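Local atomic coordinates of hypothetical protein PA2201 (PDB entry 2FEF), a protein that is of unknown function but may be an immunity protein that protects Pseudomonas aeruginosa against a PoNe-type DNase toxin. Residues A79-S84 against T107-W111; L86-A90 against L100-Y104. All coordinates share one frame; numbering follows the deposited sequence.

Contact 1 of 2, residues A79-S84 against T107-W111; sequences AAENAS and TAALW
An antiparallel helix hairpin, formed by helices 66-93 and 97-127 of the N-terminal all-helical domain, packs here with the methyl of Ala80 seated over the indole face of Trp111. The two axes approach to 8.5 Å, and small residues make that possible: Ala80 and Ala83, one turn apart, both direct their methyls at the partner helix. Ala80 CB sits 3.5 Å from the centroid of the five-membered ring of Trp111, a CH-pi contact centred over the face. With CG beside the backbone N (chi1 -82°), the indole reaches across to helix 66-93, and its benzo ring, at CZ2 and CH2, is met obliquely by CG of Glu81, 3.9 Å from CZ2. The Glu81 carboxylate itself runs on to salt bridges with Arg54 and Arg59 of a second subunit, which gives this buried acid its counter-charges. Beside Trp111, Leu110 sends CD1 to CB of Ala83 at 3.8 Å, where the short alanine side chain lets a leucine branch come up against it. Thr107 turns its methyl CG2 toward Ser84, while its OG1 is hydrogen-bonded to the carbonyl of Ile103 in its own helix, so a buried hydroxyl is satisfied locally. The polar edge of the indole is met by Ser84: Trp111 NE1 donates to Ser84 OG over 3.0 Å at 159°, the oxygen lying 15° out of the ring plane.

Contact 2 of 2, residues L86-A90 against L100-Y104; sequences LLLKA and LRSIY
On the antiparallel helix hairpin of 66-93 and 97-127, the phenol ring of Tyr104, the one aromatic group among these residues, meets Leu87 at its edge: methyl CD2 of Leu87 lies near the ring plane, 3.8 Å from Tyr104 CD1. Met155, Leu159 and Ala161 also pack on the tyrosine side chain. Tyr104 has CG anti to the backbone N (chi1 178°), which carries the ring along the flank of the interface, where its hydroxyl hydrogen-bonds the carbonyl of Leu152 in helix 146-158. An aromatic residue with one polar atom suits this border, since it packs against the hairpin and still ties a third helix to it. The segment axes lie 9.7 Å apart at 172°, and the side chains that meet across the seam do so through carbon atoms, with no hydrogen bond between the segments. Leu87 forks over the partner helix: while CD2 goes to the tyrosine, CD1 rests 3.8 Å from the carbonyl O of Leu100, and the two leucine side chains cross at about a right angle. Ile103, beta-branched, serves two places at once. Its CG2 lies against CA and CB of Leu87 and meets CD2 of Leu86 at 4.1 Å, whereas its longer branch extends toward Ala90. Trp19 of helix 12-20 packs on both Leu86 and Ile103 and covers that border. Ala90 is small enough to admit two larger side chains from across the seam: its CB touches Ile103 CD1 at 3.6 Å and Leu100 CD2 at 3.5 Å.

How the contacts relate
Both contacts are buried and join the same two antiparallel helices, 66-93 and 97-127, with centres about 10 Å apart. Contact 2 lies nearer the connection between the helices, and contact 1 farther along the pair. They adjoin where Thr107 OG1 packs against Leu87 CB at 4.3 Å. The segment axes lie farther apart in contact 2 (9.7 Å against 8.5 Å), where leucines and an isoleucine make most of the packing. Their chemistry differs too: contact 1 includes a hydrogen bond and an acid paired with a second subunit, while contact 2 has no hydrogen bond between its segments, is made by apolar side-chain packing and is touched by no other chain. Helix 146-158 packs on both.

Contact 1 of 2, residues A79-S84 against T107-W111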
ATOM      1  N   ALA B  79      11.553  -2.595  -1.104  1.00 23.91           N
ATOM      2  CA  ALA B  79      11.204  -3.859  -0.461  1.00 24.07           C
ATOM      3  C   ALA B  79      12.258  -4.331   0.545  1.00 23.84           C
ATOM      4  O   ALA B  79      11.919  -4.864   1.612  1.00 21.70           O
ATOM      5  CB  ALA B  79      11.006  -4.953  -1.532  1.00 24.41           C
ATOM      6  N   ALA B  80      13.538  -4.192   0.168  1.00 24.21           N
ATOM      7  CA  ALA B  80      14.646  -4.535   1.084  1.00 23.48           C
ATOM      8  C   ALA B  80      14.553  -3.714   2.375  1.00 23.79           C
ATOM      9  O   ALA B  80      14.753  -4.243   3.479  1.00 24.25           O
ATOM     10  CB  ALA B  80      15.999  -4.299   0.374  1.00 23.20           C
ATOM     11  N   GLU B  81      14.234  -2.428   2.260  1.00 24.29           N
ATOM     12  CA  GLU B  81      14.009  -1.601   3.482  1.00 25.69           C
ATOM     13  C   GLU B  81      12.846  -2.124   4.318  1.00 24.35           C
ATOM     14  O   GLU B  81      12.908  -2.155   5.530  1.00 23.33           O
ATOM     15  CB  GLU B  81      13.735  -0.117   3.121  1.00 24.98           C
ATOM     16  CG  GLU B  81      14.913   0.625   2.468  1.00 27.37           C
ATOM     17  CD  GLU B  81      14.698   2.156   2.361  1.00 29.71           C
ATOM     18  OE1 GLU B  81      13.764   2.714   2.980  1.00 33.47           O
ATOM     19  OE2 GLU B  81      15.479   2.789   1.624  1.00 36.19           O
ATOM     20  N   ASN B  82      11.757  -2.502   3.656  1.00 24.96           N
ATOM     21  CA  ASN B  82      10.594  -3.033   4.380  1.00 25.11           C
ATOM     22  C   ASN B  82      10.921  -4.327   5.106  1.00 24.07           C
ATOM     23  O   ASN B  82      10.403  -4.595   6.217  1.00 23.84           O
ATOM     24  CB  ASN B  82       9.427  -3.285   3.399  1.00 24.80           C
ATOM     25  CG  ASN B  82       8.864  -1.999   2.768  1.00 26.33           C
ATOM     26  OD1 ASN B  82       9.063  -0.853   3.250  1.00 26.49           O
ATOM     27  ND2 ASN B  82       8.152  -2.192   1.664  1.00 24.05           N
ATOM     28  N   ALA B  83      11.764  -5.156   4.485  1.00 24.21           N
ATOM     29  CA  ALA B  83      12.232  -6.374   5.167  1.00 25.01           C
ATOM     30  C   ALA B  83      13.120  -6.029   6.354  1.00 24.58           C
ATOM     31  O   ALA B  83      13.038  -6.687   7.382  1.00 25.04           O
ATOM     32  CB  ALA B  83      12.971  -7.343   4.201  1.00 24.57           C
ATOM     33  N   SER B  84      13.974  -5.024   6.228  1.00 24.60           N
ATOM     34  CA  SER B  84      14.732  -4.543   7.414  1.00 25.63           C
ATOM     35  C   SER B  84      13.803  -4.052   8.564  1.00 24.57           C
ATOM     36  O   SER B  84      14.090  -4.293   9.726  1.00 24.45           O
ATOM     37  CB  SER B  84      15.707  -3.420   7.011  1.00 25.79           C
ATOM     38  OG  SER B  84      16.841  -3.987   6.352  1.00 27.39           O
ATOM     39  N   THR B 107      15.949 -10.747   4.442  1.00 27.20           N
ATOM     40  CA  THR B 107      16.312  -9.327   4.458  1.00 27.71           C
ATOM     41  C   THR B 107      17.665  -9.155   3.740  1.00 26.25           C
ATOM     42  O   THR B 107      17.798  -8.337   2.809  1.00 24.40           O
ATOM     43  CB  THR B 107      16.438  -8.809   5.875  1.00 28.25           C
ATOM     44  OG1 THR B 107      15.247  -9.135   6.615  1.00 31.88           O
ATOM     45  CG2 THR B 107      16.712  -7.293   5.884  1.00 27.93           C
ATOM     46  N   ALA B 108      18.652  -9.942   4.154  1.00 25.82           N
ATOM     47  CA  ALA B 108      19.957  -9.941   3.492  1.00 25.72           C
ATOM     48  C   ALA B 108      19.854 -10.289   1.997  1.00 25.41           C
ATOM     49  O   ALA B 108      20.488  -9.623   1.160  1.00 25.19           O
ATOM     50  CB  ALA B 108      20.912 -10.898   4.215  1.00 26.05           C
ATOM     51  N   ALA B 109      19.047 -11.301   1.652  1.00 25.52           N
ATOM     52  CA  ALA B 109      18.884 -11.704   0.239  1.00 25.70           C
ATOM     53  C   ALA B 109      18.253 -10.582  -0.560  1.00 25.72           C
ATOM     54  O   ALA B 109      18.656 -10.324  -1.663  1.00 25.59           O
ATOM     55  CB  ALA B 109      18.019 -12.932   0.131  1.00 25.33           C
ATOM     56  N   LEU B 110      17.241  -9.916  -0.009  1.00 26.39           N
ATOM     57  CA  LEU B 110      16.594  -8.857  -0.769  1.00 26.33           C
ATOM     58  C   LEU B 110      17.540  -7.685  -1.006  1.00 26.19           C
ATOM     59  O   LEU B 110      17.522  -7.116  -2.099  1.00 24.59           O
ATOM     60  CB  LEU B 110      15.279  -8.402  -0.123  1.00 26.68           C
ATOM     61  CG  LEU B 110      14.115  -9.394  -0.258  1.00 26.78           C
ATOM     62  CD1 LEU B 110      13.051  -8.969   0.781  1.00 28.97           C
ATOM     63  CD2 LEU B 110      13.574  -9.470  -1.731  1.00 26.97           C
ATOM     64  N   TRP B 111      18.338  -7.309   0.009  1.00 24.68           N
ATOM     65  CA  TRP B 111      19.348  -6.260  -0.197  1.00 24.95           C
ATOM     66  C   TRP B 111      20.384  -6.609  -1.296  1.00 26.37           C
ATOM     67  O   TRP B 111      20.708  -5.771  -2.151  1.00 25.68           O
ATOM     68  CB  TRP B 111      20.046  -5.920   1.125  1.00 25.88           C
ATOM     69  CG  TRP B 111      19.265  -4.956   1.986  1.00 23.32           C
ATOM     70  CD1 TRP B 111      18.472  -5.272   3.078  1.00 26.35           C
ATOM     71  CD2 TRP B 111      19.167  -3.540   1.813  1.00 25.68           C
ATOM     72  NE1 TRP B 111      17.928  -4.120   3.602  1.00 26.36           N
ATOM     73  CE2 TRP B 111      18.305  -3.051   2.826  1.00 26.97           C
ATOM     74  CE3 TRP B 111      19.692  -2.631   0.868  1.00 24.43           C
ATOM     75  CZ2 TRP B 111      18.004  -1.677   2.960  1.00 27.33           C
ATOM     76  CZ3 TRP B 111      19.400  -1.274   1.003  1.00 26.94           C
ATOM     77  CH2 TRP B 111      18.542  -0.816   2.039  1.00 26.35           C
TER

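Contact 2 of 2, residues L86-A90 against L100-Y104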
ATOM      1  N   LEU B  86      10.668  -4.983   8.999  1.00 24.52           N
ATOM      2  CA  LEU B  86      10.044  -6.199   9.535  1.00 24.60           C
ATOM      3  C   LEU B  86      10.952  -6.847  10.569  1.00 24.71           C
ATOM      4  O   LEU B  86      10.494  -7.251  11.647  1.00 23.91           O
ATOM      5  CB  LEU B  86       9.743  -7.196   8.394  1.00 24.68           C
ATOM      6  CG  LEU B  86       8.743  -8.285   8.820  1.00 25.94           C
ATOM      7  CD1 LEU B  86       7.310  -7.785   8.891  1.00 22.30           C
ATOM      8  CD2 LEU B  86       8.832  -9.502   7.860  1.00 28.09           C
ATOM      9  N   LEU B  87      12.248  -6.953  10.242  1.00 23.88           N
ATOM     10  CA  LEU B  87      13.205  -7.565  11.186  1.00 24.14           C
ATOM     11  C   LEU B  87      13.214  -6.782  12.507  1.00 23.37           C
ATOM     12  O   LEU B  87      13.101  -7.359  13.582  1.00 24.82           O
ATOM     13  CB  LEU B  87      14.616  -7.626  10.558  1.00 23.56           C
ATOM     14  CG  LEU B  87      15.705  -8.227  11.485  1.00 24.91           C
ATOM     15  CD1 LEU B  87      15.321  -9.563  11.994  1.00 27.80           C
ATOM     16  CD2 LEU B  87      17.004  -8.307  10.688  1.00 24.70           C
ATOM     17  N   LEU B  88      13.322  -5.466  12.410  1.00 23.93           N
ATOM     18  CA  LEU B  88      13.283  -4.613  13.587  1.00 24.60           C
ATOM     19  C   LEU B  88      12.018  -4.828  14.425  1.00 24.18           C
ATOM     20  O   LEU B  88      12.097  -5.013  15.636  1.00 23.85           O
ATOM     21  CB  LEU B  88      13.454  -3.134  13.162  1.00 23.97           C
ATOM     22  CG  LEU B  88      13.400  -2.161  14.344  1.00 24.25           C
ATOM     23  CD1 LEU B  88      14.570  -2.397  15.330  1.00 22.60           C
ATOM     24  CD2 LEU B  88      13.359  -0.740  13.824  1.00 24.75           C
ATOM     25  N   LYS B  89      10.846  -4.808  13.794  1.00 24.02           N
ATOM     26  CA  LYS B  89       9.615  -5.061  14.530  1.00 24.08           C
ATOM     27  C   LYS B  89       9.628  -6.432  15.227  1.00 24.77           C
ATOM     28  O   LYS B  89       9.121  -6.592  16.347  1.00 24.71           O
ATOM     29  CB  LYS B  89       8.446  -4.982  13.553  1.00 24.71           C
ATOM     30  CG  LYS B  89       8.258  -3.563  13.020  1.00 25.38           C
ATOM     31  CD  LYS B  89       7.632  -2.656  14.091  1.00 29.13           C
ATOM     32  CE  LYS B  89       7.825  -1.199  13.700  1.00 32.18           C
ATOM     33  NZ  LYS B  89       7.288  -0.341  14.807  1.00 35.96           N
ATOM     34  N   ALA B  90      10.191  -7.437  14.552  1.00 24.03           N
ATOM     35  CA  ALA B  90      10.261  -8.779  15.131  1.00 25.19           C
ATOM     36  C   ALA B  90      11.192  -8.807  16.380  1.00 24.59           C
ATOM     37  O   ALA B  90      10.909  -9.484  17.364  1.00 25.73           O
ATOM     38  CB  ALA B  90      10.750  -9.751  14.070  1.00 24.15           C
ATOM     39  N   LEU B 100      14.007 -14.861  14.184  1.00 27.21           N
ATOM     40  CA  LEU B 100      14.626 -13.638  13.662  1.00 27.54           C
ATOM     41  C   LEU B 100      15.564 -13.997  12.510  1.00 27.10           C
ATOM     42  O   LEU B 100      15.590 -13.320  11.474  1.00 27.19           O
ATOM     43  CB  LEU B 100      15.428 -12.938  14.762  1.00 26.79           C
ATOM     44  CG  LEU B 100      14.666 -12.301  15.919  1.00 29.27           C
ATOM     45  CD1 LEU B 100      15.672 -11.621  16.871  1.00 26.57           C
ATOM     46  CD2 LEU B 100      13.620 -11.312  15.378  1.00 27.65           C
ATOM     47  N   ARG B 101      16.316 -15.083  12.692  1.00 27.48           N
ATOM     48  CA  ARG B 101      17.251 -15.540  11.621  1.00 27.95           C
ATOM     49  C   ARG B 101      16.511 -15.865  10.306  1.00 27.62           C
ATOM     50  O   ARG B 101      16.963 -15.498   9.216  1.00 27.15           O
ATOM     51  CB  ARG B 101      18.109 -16.715  12.104  1.00 27.22           C
ATOM     52  CG  ARG B 101      19.290 -17.043  11.148  1.00 25.68           C
ATOM     53  CD  ARG B 101      20.033 -18.292  11.665  1.00 28.64           C
ATOM     54  NE  ARG B 101      21.378 -18.400  11.093  1.00 26.84           N
ATOM     55  CZ  ARG B 101      21.636 -18.954   9.906  1.00 29.48           C
ATOM     56  NH1 ARG B 101      20.657 -19.466   9.171  1.00 26.19           N
ATOM     57  NH2 ARG B 101      22.880 -18.994   9.453  1.00 27.60           N
ATOM     58  N   SER B 102      15.338 -16.487  10.423  1.00 28.11           N
ATOM     59  CA  SER B 102      14.505 -16.786   9.266  1.00 29.00           C
ATOM     60  C   SER B 102      14.089 -15.525   8.505  1.00 28.51           C
ATOM     61  O   SER B 102      13.944 -15.563   7.283  1.00 30.05           O
ATOM     62  CB  SER B 102      13.276 -17.612   9.691  1.00 29.34           C
ATOM     63  OG  SER B 102      12.220 -16.761  10.151  1.00 34.76           O
ATOM     64  N   ILE B 103      13.910 -14.404   9.209  1.00 26.79           N
ATOM     65  CA  ILE B 103      13.657 -13.123   8.564  1.00 26.11           C
ATOM     66  C   ILE B 103      14.927 -12.538   7.995  1.00 25.14           C
ATOM     67  O   ILE B 103      14.947 -12.114   6.848  1.00 25.86           O
ATOM     68  CB  ILE B 103      12.956 -12.111   9.514  1.00 26.76           C
ATOM     69  CG1 ILE B 103      11.654 -12.736  10.042  1.00 26.59           C
ATOM     70  CG2 ILE B 103      12.680 -10.738   8.799  1.00 25.46           C
ATOM     71  CD1 ILE B 103      11.076 -12.041  11.316  1.00 27.18           C
ATOM     72  N   TYR B 104      15.985 -12.537   8.796  1.00 24.84           N
ATOM     73  CA  TYR B 104      17.271 -11.974   8.413  1.00 25.49           C
ATOM     74  C   TYR B 104      17.819 -12.565   7.099  1.00 25.09           C
ATOM     75  O   TYR B 104      18.356 -11.837   6.256  1.00 24.70           O
ATOM     76  CB  TYR B 104      18.312 -12.168   9.542  1.00 24.65           C
ATOM     77  CG  TYR B 104      19.663 -11.619   9.106  1.00 26.15           C
ATOM     78  CD1 TYR B 104      19.938 -10.230   9.141  1.00 24.03           C
ATOM     79  CD2 TYR B 104      20.628 -12.468   8.570  1.00 24.36           C
ATOM     80  CE1 TYR B 104      21.163  -9.729   8.661  1.00 21.77           C
ATOM     81  CE2 TYR B 104      21.854 -11.977   8.092  1.00 25.01           C
ATOM     82  CZ  TYR B 104      22.121 -10.630   8.163  1.00 24.94           C
ATOM     83  OH  TYR B 104      23.338 -10.206   7.697  1.00 24.91           O
TER